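Local coordinates for scarecrow-like protein 3 (Arabidopsis thaliana, PDB 6KPB) that probably acts as a GRAS-family transcription factor in plant development and binds IDD zinc finger proteins, including JACKDAW, at residues A[148-153]-A[177-182]; A[162-167]-A[342-347]; A[186-191]-A[223-228]. All coordinates share one frame; numbering follows the deposited sequence.

Contact 1 (A[148-153]-A[177-182]); sequences VSYLLT and PAQWLA
Gln179 lies across the face of the Tyr150 ring, and this single overlap makes most of the contact between 148-153 and 177-182. Its CB is 3.5 Å from the centroid of the Tyr150 ring and only 7° off the ring normal, which meets the geometry of a CH-pi interaction. From there the glutamine runs toward one side of the ring: Gln179 CG is 3.5 Å from Tyr150 CD1, and Gln179 CD is 3.5 Å from Tyr150 CE1. With CG anti to the backbone N (chi1 175°) and the chain extended beyond it, the side chain leaves its helix roughly at right angles to the tyrosine, the amide plane tilted 24° from the ring. The amide passes beyond the CD1-CE1 side of the ring, and NE2 is hydrogen-bonded with Ser255 OG on strand 251-257. Thr153 OG1 stands 3.8 Å from Gln179 NE2, too far for a bond; the hydroxyl turns back along its own helix, where the carbonyls of Ser149 and Tyr150 are both within reach. The backbone joins in through Gln179 O, bonded to Asn154 ND2. All three touching residues are buried. Such an interface, between the helix entering strand 166-171 and the helix leaving it, is that of neighbouring layer helices, as expected of the Rossmann-like alpha/beta core of a GRAS domain.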
# COMPACT_ATOMS: atom_id res chain seq x y z
N VAL A 148 19.21 -25.06 -5.85
CA VAL A 148 19.26 -26.30 -6.62
C VAL A 148 19.16 -25.99 -8.11
O VAL A 148 19.93 -26.53 -8.92
CB VAL A 148 18.15 -27.26 -6.16
CG1 VAL A 148 18.03 -28.43 -7.13
CG2 VAL A 148 18.42 -27.76 -4.75
N SER A 149 18.22 -25.13 -8.49
CA SER A 149 18.07 -24.73 -9.88
C SER A 149 19.36 -24.12 -10.41
O SER A 149 19.87 -24.53 -11.47
CB SER A 149 16.91 -23.75 -10.03
OG SER A 149 16.79 -23.28 -11.36
N TYR A 150 19.93 -23.16 -9.68
CA TYR A 150 21.16 -22.51 -10.13
C TYR A 150 22.29 -23.51 -10.28
O TYR A 150 23.03 -23.48 -11.27
CB TYR A 150 21.56 -21.41 -9.15
CG TYR A 150 20.59 -20.24 -9.11
CD1 TYR A 150 19.69 -20.01 -10.14
CD2 TYR A 150 20.59 -19.36 -8.03
CE1 TYR A 150 18.81 -18.95 -10.10
CE2 TYR A 150 19.72 -18.29 -7.98
CZ TYR A 150 18.83 -18.09 -9.02
OH TYR A 150 17.96 -17.02 -8.97
N LEU A 151 22.44 -24.42 -9.31
CA LEU A 151 23.51 -25.42 -9.39
C LEU A 151 23.34 -26.30 -10.62
O LEU A 151 24.30 -26.54 -11.36
CB LEU A 151 23.52 -26.26 -8.11
CG LEU A 151 24.72 -27.15 -7.78
CD1 LEU A 151 24.71 -27.48 -6.29
CD2 LEU A 151 24.75 -28.43 -8.60
N LEU A 152 22.13 -26.81 -10.84
CA LEU A 152 21.90 -27.73 -11.96
C LEU A 152 22.06 -27.03 -13.30
O LEU A 152 22.66 -27.59 -14.23
CB LEU A 152 20.51 -28.36 -11.84
CG LEU A 152 20.33 -29.38 -10.71
CD1 LEU A 152 18.86 -29.78 -10.57
CD2 LEU A 152 21.21 -30.59 -10.96
N THR A 153 21.54 -25.81 -13.43
CA THR A 153 21.61 -25.11 -14.71
C THR A 153 23.03 -24.64 -15.01
O THR A 153 23.46 -24.66 -16.18
CB THR A 153 20.64 -23.93 -14.73
OG1 THR A 153 21.00 -23.00 -13.69
CG2 THR A 153 19.22 -24.41 -14.50
N PRO A 177 21.78 -12.07 -8.58
CA PRO A 177 23.13 -12.25 -9.15
C PRO A 177 23.86 -13.48 -8.65
O PRO A 177 24.91 -13.82 -9.21
CB PRO A 177 23.85 -10.96 -8.74
CG PRO A 177 23.14 -10.50 -7.52
CD PRO A 177 21.70 -10.87 -7.72
N ALA A 178 23.35 -14.17 -7.62
CA ALA A 178 24.01 -15.36 -7.11
C ALA A 178 24.08 -16.47 -8.15
O ALA A 178 24.96 -17.34 -8.06
CB ALA A 178 23.30 -15.87 -5.86
N GLN A 179 23.18 -16.46 -9.13
CA GLN A 179 23.18 -17.50 -10.16
C GLN A 179 24.45 -17.44 -11.00
O GLN A 179 25.05 -18.48 -11.31
CB GLN A 179 21.94 -17.36 -11.04
CG GLN A 179 21.90 -18.32 -12.22
CD GLN A 179 20.62 -18.19 -13.02
OE1 GLN A 179 19.97 -17.15 -13.00
NE2 GLN A 179 20.25 -19.25 -13.72
N TRP A 180 24.87 -16.23 -11.39
CA TRP A 180 26.02 -16.09 -12.27
C TRP A 180 27.33 -15.81 -11.53
O TRP A 180 28.40 -15.96 -12.13
CB TRP A 180 25.77 -14.97 -13.29
CG TRP A 180 24.42 -15.05 -13.95
CD1 TRP A 180 23.47 -14.08 -14.00
CD2 TRP A 180 23.87 -16.19 -14.65
NE1 TRP A 180 22.37 -14.52 -14.69
CE2 TRP A 180 22.59 -15.81 -15.09
CE3 TRP A 180 24.34 -17.47 -14.93
CZ2 TRP A 180 21.77 -16.68 -15.81
CZ3 TRP A 180 23.52 -18.33 -15.64
CH2 TRP A 180 22.25 -17.93 -16.07
N LEU A 181 27.26 -15.41 -10.26
CA LEU A 181 28.49 -15.25 -9.49
C LEU A 181 29.22 -16.58 -9.34
O LEU A 181 30.45 -16.63 -9.44
CB LEU A 181 28.18 -14.65 -8.11
CG LEU A 181 27.81 -13.17 -8.06
CD1 LEU A 181 27.29 -12.79 -6.69
CD2 LEU A 181 29.00 -12.31 -8.44
N ALA A 182 28.47 -17.66 -9.12
CA ALA A 182 29.09 -18.98 -9.03
C ALA A 182 29.62 -19.43 -10.39
O ALA A 182 30.72 -19.99 -10.48
CB ALA A 182 28.09 -20.00 -8.49

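Contact 2 (A[162-167]-A[342-347]); sequences EGEKMV and SPKVMV
Lys344 reaches Glu164 by a salt bridge at the rim of the Rossmann-like sheet. The residues lie near the start of two parallel strands, 166-171 and 345-351, which are not paired with each other: strand 251-257 lies between them and is paired with both, so the bridge spans its beginning. The backbone of Lys344 is hydrogen-bonded with Leu252, and the side chain of Glu164 touches Ala251, which places the two charges around that intervening strand.

From CB the lysine sets out toward the 162-167 segment with a first torsion of -131°, well away from a staggered value, and from CG onward it is fully extended. That straight run carries the ammonium group across to the glutamate, whose side chain comes from the opposite direction. Lys344 CD is the first atom to come near, 4.0 Å from Glu164 OE2. Lys344 CE follows at 3.5 Å from Glu164 OE2. Lys344 NZ then ends 2.5 Å from Glu164 OE2, a very short separation whose exact value should not be pressed at this resolution, although the pairing itself is clear. A second, weak hydrogen bond links NZ with Ala160 O, at the end of helix 145-160, so the ammonium group has a backbone partner as well as a carboxylate.

The glutamate meets it folded rather than stretched: a chi2 of -74° folds the carboxylate back beside its own chain, so that Lys344 NZ meets OE2 while also lying 3.3 Å from Glu164 CG.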
# COMPACT_ATOMS: atom_id res chain seq x y z
N GLU A 162 31.99 -26.52 -22.92
CA GLU A 162 33.32 -27.12 -22.94
C GLU A 162 34.03 -26.76 -24.24
O GLU A 162 33.52 -27.03 -25.33
CB GLU A 162 33.22 -28.63 -22.78
CG GLU A 162 32.63 -29.10 -21.47
CD GLU A 162 32.31 -30.59 -21.47
OE1 GLU A 162 32.09 -31.15 -22.57
OE2 GLU A 162 32.30 -31.20 -20.38
N GLY A 163 35.21 -26.15 -24.12
CA GLY A 163 36.01 -25.79 -25.26
C GLY A 163 35.67 -24.46 -25.90
O GLY A 163 36.47 -23.94 -26.69
N GLU A 164 34.51 -23.89 -25.59
CA GLU A 164 34.11 -22.63 -26.20
C GLU A 164 34.91 -21.48 -25.61
O GLU A 164 35.03 -21.36 -24.39
CB GLU A 164 32.61 -22.39 -25.99
CG GLU A 164 31.71 -23.41 -26.67
CD GLU A 164 31.64 -23.22 -28.18
OE1 GLU A 164 32.07 -22.16 -28.67
OE2 GLU A 164 31.15 -24.14 -28.87
N LYS A 165 35.45 -20.63 -26.48
CA LYS A 165 36.19 -19.45 -26.05
C LYS A 165 35.32 -18.20 -25.95
O LYS A 165 35.76 -17.20 -25.38
CB LYS A 165 37.36 -19.18 -27.01
N MET A 166 34.10 -18.24 -26.49
CA MET A 166 33.19 -17.11 -26.48
C MET A 166 31.82 -17.60 -26.05
O MET A 166 31.19 -18.39 -26.76
CB MET A 166 33.10 -16.46 -27.87
CG MET A 166 34.43 -15.98 -28.42
SD MET A 166 34.60 -14.19 -28.34
CE MET A 166 33.09 -13.69 -29.17
N VAL A 167 31.36 -17.14 -24.89
CA VAL A 167 30.12 -17.62 -24.29
C VAL A 167 29.21 -16.43 -24.02
O VAL A 167 29.63 -15.45 -23.40
CB VAL A 167 30.39 -18.41 -22.99
CG1 VAL A 167 29.10 -18.62 -22.22
CG2 VAL A 167 31.04 -19.74 -23.31
N SER A 342 19.47 -20.43 -32.04
CA SER A 342 20.39 -21.55 -31.97
C SER A 342 21.18 -21.60 -30.66
O SER A 342 22.42 -21.57 -30.67
CB SER A 342 21.35 -21.53 -33.16
OG SER A 342 22.28 -20.47 -33.03
N PRO A 343 20.51 -21.67 -29.51
CA PRO A 343 21.26 -21.81 -28.26
C PRO A 343 21.87 -23.20 -28.15
O PRO A 343 21.29 -24.19 -28.61
CB PRO A 343 20.20 -21.58 -27.18
CG PRO A 343 18.93 -22.02 -27.81
CD PRO A 343 19.06 -21.61 -29.26
N LYS A 344 23.05 -23.27 -27.54
CA LYS A 344 23.68 -24.56 -27.32
C LYS A 344 22.98 -25.33 -26.21
O LYS A 344 23.00 -26.57 -26.20
CB LYS A 344 25.16 -24.38 -27.01
CG LYS A 344 26.07 -25.28 -27.83
CD LYS A 344 27.53 -25.06 -27.50
CE LYS A 344 28.39 -26.15 -28.09
NZ LYS A 344 29.83 -25.93 -27.82
N VAL A 345 22.36 -24.62 -25.27
CA VAL A 345 21.55 -25.25 -24.23
C VAL A 345 20.52 -24.24 -23.74
O VAL A 345 20.81 -23.05 -23.64
CB VAL A 345 22.42 -25.79 -23.07
CG1 VAL A 345 23.05 -24.65 -22.27
CG2 VAL A 345 21.60 -26.70 -22.16
N MET A 346 19.32 -24.73 -23.47
CA MET A 346 18.30 -23.95 -22.78
C MET A 346 17.92 -24.68 -21.50
O MET A 346 17.59 -25.87 -21.53
CB MET A 346 17.05 -23.75 -23.64
CG MET A 346 15.93 -23.01 -22.92
SD MET A 346 14.51 -22.65 -23.97
CE MET A 346 13.88 -24.30 -24.27
N VAL A 347 17.98 -23.98 -20.38
CA VAL A 347 17.66 -24.55 -19.07
C VAL A 347 16.37 -23.91 -18.58
O VAL A 347 16.23 -22.68 -18.59
CB VAL A 347 18.81 -24.36 -18.07
CG1 VAL A 347 20.01 -25.19 -18.51
CG2 VAL A 347 19.21 -22.90 -17.97

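Contact 3 (A[186-191]-A[223-228]); sequences AFNSRP and LDIPFQ
Asn188 is the residue of 186-191 that meets both Leu223 and Ile225. The polar part of the contact is one hydrogen bond, from Asn188 ND2 to the carbonyl O of Leu223. The modelled separation of ND2 and that O is 2.3 Å and the N-H...O angle is 125°; so short and bent a bond is doubtful in detail, though the amide plainly faces the carbonyl. A first torsion of -154°, with CG roughly anti to the backbone N, directs the amide to this peptide group at the end of helix 206-223.

The rest is van der Waals contact. Ile225 runs antiparallel alongside the asparagine side chain, and its CD1 makes the carbon-carbon touch, 3.7 Å from Asn188 CB. Carbons of both partners, CB and CD2 of Leu223 and CG1 of Ile225, lie beside the amide nitrogen.

Pro194, in the loop before strand 196-203, touches both Asn188 and Ile225, while Leu223 and Ile225 also rest on Leu184 of helix 178-189. The contact thus joins two successive helix-to-strand turns: the end of helix 178-189, leading to strand 196-203, and the end of helix 206-223, leading to strand 227-233, which pairs in parallel with 196-203.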
# COMPACT_ATOMS: atom_id res chain seq x y z
N ALA A 186 33.40 -20.67 -11.54
CA ALA A 186 33.57 -21.98 -12.14
C ALA A 186 34.22 -21.88 -13.52
O ALA A 186 35.09 -22.69 -13.86
CB ALA A 186 32.22 -22.69 -12.23
N PHE A 187 33.80 -20.90 -14.32
CA PHE A 187 34.46 -20.66 -15.60
C PHE A 187 35.94 -20.34 -15.40
O PHE A 187 36.79 -20.78 -16.18
CB PHE A 187 33.77 -19.52 -16.34
CG PHE A 187 32.73 -19.97 -17.33
CD1 PHE A 187 32.94 -21.09 -18.12
CD2 PHE A 187 31.54 -19.27 -17.48
CE1 PHE A 187 31.99 -21.51 -19.03
CE2 PHE A 187 30.59 -19.69 -18.39
CZ PHE A 187 30.81 -20.81 -19.17
N ASN A 188 36.26 -19.57 -14.36
CA ASN A 188 37.65 -19.21 -14.11
C ASN A 188 38.47 -20.41 -13.67
O ASN A 188 39.68 -20.47 -13.94
CB ASN A 188 37.72 -18.09 -13.07
CG ASN A 188 38.98 -17.26 -13.20
OD1 ASN A 188 40.00 -17.72 -13.70
ND2 ASN A 188 38.90 -16.01 -12.75
N SER A 189 37.85 -21.37 -12.99
CA SER A 189 38.57 -22.52 -12.47
C SER A 189 38.68 -23.67 -13.46
O SER A 189 39.44 -24.61 -13.21
CB SER A 189 37.89 -23.03 -11.19
OG SER A 189 37.79 -22.00 -10.22
N ARG A 190 37.95 -23.63 -14.57
CA ARG A 190 37.94 -24.76 -15.49
C ARG A 190 39.32 -24.94 -16.12
O ARG A 190 40.04 -23.96 -16.34
CB ARG A 190 36.86 -24.59 -16.56
CG ARG A 190 37.20 -23.65 -17.71
CD ARG A 190 36.16 -23.80 -18.81
NE ARG A 190 36.38 -22.89 -19.93
CZ ARG A 190 35.64 -22.89 -21.04
NH1 ARG A 190 35.90 -22.03 -22.01
NH2 ARG A 190 34.63 -23.75 -21.17
N PRO A 191 39.72 -26.18 -16.41
CA PRO A 191 41.11 -26.45 -16.80
C PRO A 191 41.61 -25.63 -17.99
O PRO A 191 42.79 -25.26 -18.01
CB PRO A 191 41.09 -27.95 -17.13
CG PRO A 191 40.01 -28.49 -16.26
CD PRO A 191 38.95 -27.43 -16.22
N LEU A 223 38.08 -11.57 -10.48
CA LEU A 223 38.42 -12.87 -11.06
C LEU A 223 39.25 -12.76 -12.32
O LEU A 223 39.65 -13.80 -12.87
CB LEU A 223 37.14 -13.66 -11.34
CG LEU A 223 36.51 -14.36 -10.14
CD1 LEU A 223 35.20 -15.02 -10.52
CD2 LEU A 223 37.48 -15.39 -9.58
N ASP A 224 39.52 -11.55 -12.80
CA ASP A 224 40.31 -11.32 -14.01
C ASP A 224 39.73 -12.09 -15.20
O ASP A 224 40.43 -12.79 -15.93
CB ASP A 224 41.78 -11.69 -13.77
CG ASP A 224 42.71 -11.10 -14.82
OD1 ASP A 224 42.72 -9.86 -14.97
OD2 ASP A 224 43.42 -11.87 -15.50
N ILE A 225 38.42 -11.96 -15.37
CA ILE A 225 37.68 -12.60 -16.45
C ILE A 225 37.23 -11.52 -17.42
O ILE A 225 36.60 -10.54 -16.99
CB ILE A 225 36.47 -13.39 -15.93
CG1 ILE A 225 36.90 -14.76 -15.39
CG2 ILE A 225 35.42 -13.55 -17.02
CD1 ILE A 225 35.75 -15.67 -15.01
N PRO A 226 37.53 -11.64 -18.72
CA PRO A 226 36.93 -10.71 -19.70
C PRO A 226 35.42 -10.90 -19.74
O PRO A 226 34.94 -11.96 -20.16
CB PRO A 226 37.60 -11.10 -21.02
CG PRO A 226 38.02 -12.53 -20.82
CD PRO A 226 38.37 -12.66 -19.36
N PHE A 227 34.68 -9.90 -19.29
CA PHE A 227 33.26 -10.07 -19.04
C PHE A 227 32.50 -8.83 -19.47
O PHE A 227 32.98 -7.70 -19.30
CB PHE A 227 33.00 -10.37 -17.55
CG PHE A 227 31.57 -10.22 -17.13
CD1 PHE A 227 30.63 -11.19 -17.45
CD2 PHE A 227 31.17 -9.12 -16.39
CE1 PHE A 227 29.31 -11.05 -17.06
CE2 PHE A 227 29.85 -8.98 -15.99
CZ PHE A 227 28.92 -9.95 -16.32
N GLN A 228 31.32 -9.04 -20.05
CA GLN A 228 30.46 -7.94 -20.48
C GLN A 228 29.04 -8.24 -20.04
O GLN A 228 28.55 -9.36 -20.22
CB GLN A 228 30.53 -7.75 -22.00
CG GLN A 228 29.78 -6.52 -22.50
CD GLN A 228 30.05 -6.24 -23.97
OE1 GLN A 228 30.77 -6.99 -24.63
NE2 GLN A 228 29.47 -5.16 -24.48

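Overall arrangement
The three contacts lie 15 to 16 Å apart, centre to centre. Contact 1 closes before contact 3 opens. Contact 2 crosses contact 1 along the chain and encloses contact 3. Its two strands share one sheet with strand 227-233 of contact 3, in the order 227-233, 196-203, 166-171, 251-257, 345-351. Contacts 1 and 2 touch where Thr153 CG2 meets Val347 CB (3.6 Å), and contacts 2 and 3 through Arg190 NH1, probably bonded to Glu164 O (2.6 Å); contacts 1 and 3 adjoin only along helix 178-189. They join, respectively, two helices, two strand starts and two helix-to-strand turns, all within the parallel, Rossmann-like part of the GRAS domain, across the predicted VHIID, LRII and PFYRE regions.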